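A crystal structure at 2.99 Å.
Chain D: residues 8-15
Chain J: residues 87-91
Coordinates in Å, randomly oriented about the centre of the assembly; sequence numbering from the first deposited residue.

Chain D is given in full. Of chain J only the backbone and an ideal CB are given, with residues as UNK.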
# COMPACT_ATOMS: atom_id res chain seq x y z
N SER D 8 47.89 -19.54 -29.03
CA SER D 8 48.79 -18.49 -28.55
C SER D 8 48.11 -17.13 -28.66
O SER D 8 47.00 -17.03 -29.18
CB SER D 8 50.10 -18.49 -29.33
OG SER D 8 49.92 -17.93 -30.62
N THR D 9 48.77 -16.09 -28.17
CA THR D 9 48.23 -14.74 -28.26
C THR D 9 48.24 -14.25 -29.70
O THR D 9 47.25 -13.73 -30.20
CB THR D 9 49.02 -13.76 -27.37
OG1 THR D 9 48.91 -14.16 -26.00
CG2 THR D 9 48.46 -12.35 -27.53
N ILE D 10 49.38 -14.44 -30.37
CA ILE D 10 49.55 -13.98 -31.74
C ILE D 10 48.67 -14.78 -32.70
O ILE D 10 48.23 -14.27 -33.73
CB ILE D 10 51.03 -14.06 -32.18
CG1 ILE D 10 51.22 -13.46 -33.58
CG2 ILE D 10 51.55 -15.49 -32.12
CD1 ILE D 10 50.81 -12.01 -33.69
N ASN D 11 48.40 -16.04 -32.35
CA ASN D 11 47.50 -16.86 -33.15
C ASN D 11 46.07 -16.34 -33.03
O ASN D 11 45.35 -16.25 -34.03
CB ASN D 11 47.57 -18.33 -32.71
CG ASN D 11 47.09 -19.28 -33.79
OD1 ASN D 11 46.33 -18.90 -34.68
ND2 ASN D 11 47.52 -20.54 -33.70
N VAL D 12 45.68 -16.00 -31.81
CA VAL D 12 44.37 -15.41 -31.56
C VAL D 12 44.22 -14.10 -32.32
O VAL D 12 43.21 -13.86 -32.98
CB VAL D 12 44.14 -15.15 -30.05
CG1 VAL D 12 42.99 -14.18 -29.83
CG2 VAL D 12 43.89 -16.46 -29.32
N GLU D 13 45.25 -13.25 -32.24
CA GLU D 13 45.25 -11.96 -32.92
C GLU D 13 45.07 -12.11 -34.43
O GLU D 13 44.32 -11.35 -35.05
CB GLU D 13 46.56 -11.22 -32.63
CG GLU D 13 46.64 -10.61 -31.24
CD GLU D 13 45.99 -9.25 -31.16
OE1 GLU D 13 45.53 -8.74 -32.21
OE2 GLU D 13 45.94 -8.67 -30.06
N HIS D 14 45.75 -13.09 -35.02
CA HIS D 14 45.68 -13.30 -36.46
C HIS D 14 44.39 -14.00 -36.88
O HIS D 14 43.72 -13.56 -37.81
CB HIS D 14 46.89 -14.12 -36.93
CG HIS D 14 48.16 -13.33 -37.00
ND1 HIS D 14 48.19 -11.99 -37.33
CD2 HIS D 14 49.45 -13.69 -36.79
CE1 HIS D 14 49.44 -11.56 -37.31
NE2 HIS D 14 50.22 -12.57 -36.99
N THR D 15 44.06 -15.09 -36.20
CA THR D 15 42.89 -15.89 -36.55
C THR D 15 41.59 -15.19 -36.17
O THR D 15 40.65 -15.12 -36.97
CB THR D 15 42.93 -17.27 -35.87
OG1 THR D 15 44.24 -17.84 -36.00
CG2 THR D 15 41.91 -18.21 -36.51
N UNK J 87 52.45 -4.52 -28.89
CA UNK J 87 53.17 -4.87 -30.11
C UNK J 87 52.30 -5.77 -30.98
O UNK J 87 52.76 -6.30 -32.00
CB UNK J 87 54.50 -5.56 -29.78
N UNK J 88 51.05 -5.94 -30.57
CA UNK J 88 50.10 -6.80 -31.26
C UNK J 88 49.33 -6.05 -32.34
O UNK J 88 49.29 -4.82 -32.33
CB UNK J 88 49.12 -7.41 -30.26
N UNK J 89 48.73 -6.78 -33.30
CA UNK J 89 47.92 -6.15 -34.34
C UNK J 89 46.76 -5.33 -33.80
O UNK J 89 46.31 -4.39 -34.46
CB UNK J 89 47.38 -7.22 -35.29
N UNK J 90 46.28 -5.67 -32.61
CA UNK J 90 45.12 -5.00 -32.02
C UNK J 90 45.50 -3.68 -31.34
O UNK J 90 44.64 -2.84 -31.10
CB UNK J 90 44.44 -5.93 -31.01
N UNK J 91 46.79 -3.53 -31.04
CA UNK J 91 47.28 -2.36 -30.31
C UNK J 91 46.86 -1.04 -30.96
O UNK J 91 47.02 -0.86 -32.17
CB UNK J 91 48.81 -2.42 -30.21

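Chain D presents one face of a short helix, residues 9 to 15, begun by an N-cap in which D:Ser8 OG accepts from D:Asn11 N at 3.0 Å. Towards chain J this face offers D:Thr9, D:Ile10, D:Glu13 and D:His14, with the D:Glu13 carboxylate as an acidic group.

Position 87 lies at the edge. Its ideal CB has nothing of chain D within 5.5 Å, so chain D sets no preference. The deposited residue is J:Asn87. It makes no contact with the helix, and its ND2 is hydrogen-bonded elsewhere in the structure.

Position 88 points its CB toward the helix, 3.4 Å from D:Glu13 OE2. Phi/psi of -90/161 is extended and open to most residues. A side chain here can pass the carboxylate and reach the D:Thr9 methyl, CG2, with the end of D:Ile10 (CD1) close by. A medium-sized aliphatic residue would suit, and a donor that turned to the carboxylate would also be reasonable. An acid would set like charges together. The deposited residue is J:Leu88, with chi1 m and chi2 t. Its CD1 lies 3.7 Å from D:Thr9 CG2, a methyl-to-methyl contact beside the charge.

Position 89 also faces the helix. Its ideal CB is 3.9 Å from D:Glu13 OE1 and 5.2 Å from D:His14 CE1. Phi of -58 at the second place of a type I turn permits proline, but many other residues would fit the backbone. A small or compact apolar side chain could lie against D:Ile10 and the imidazole, which sit side by side. The deposited residue is J:Pro89. Its CD is 4.2 Å from D:Ile10 CD1 and 3.7 Å from D:Glu13 OE1. Its CG approaches the D:His14 ring obliquely, 4.1 Å from CE1.

Position 90 is the most telling. Its ideal CB is a tight 3.2 Å from D:Glu13 OE1, and its backbone N is 3.2 Å from the same oxygen. Phi/psi of -81/-19 fits the third place of the turn. With a carboxylate so near, a short side chain carrying a donor is favoured: serine fits best, cysteine less well as a donor. A branch at CB toward D:Glu13 OE1 would be too close. The deposited residue is J:Ser90. With chi1 p, OG donates to D:Glu13 OE2 at 2.6 Å. This short bond ties the turn to the helix.

Position 91 points sideways, and its CB has nothing of chain D within 5.5 Å. Its backbone N closes the turn onto the position 88 O at 3.1 Å. Many residues would do. The deposited residue is J:Ser91, which leaves chain D untouched.

Chain J 87-91: NLPSS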
# COMPACT_ATOMS: atom_id res chain seq x y z
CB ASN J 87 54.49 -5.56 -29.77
CG ASN J 87 55.47 -5.54 -30.93
OD1 ASN J 87 55.28 -4.81 -31.91
ND2 ASN J 87 56.53 -6.34 -30.83
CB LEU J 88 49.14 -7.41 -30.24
CG LEU J 88 49.78 -8.35 -29.21
CD1 LEU J 88 48.80 -8.70 -28.11
CD2 LEU J 88 50.30 -9.60 -29.89
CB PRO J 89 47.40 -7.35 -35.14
CG PRO J 89 48.43 -8.40 -34.95
CD PRO J 89 48.92 -8.22 -33.55
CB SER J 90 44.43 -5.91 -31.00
OG SER J 90 45.28 -6.18 -29.90
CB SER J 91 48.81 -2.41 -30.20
OG SER J 91 49.30 -1.30 -29.47
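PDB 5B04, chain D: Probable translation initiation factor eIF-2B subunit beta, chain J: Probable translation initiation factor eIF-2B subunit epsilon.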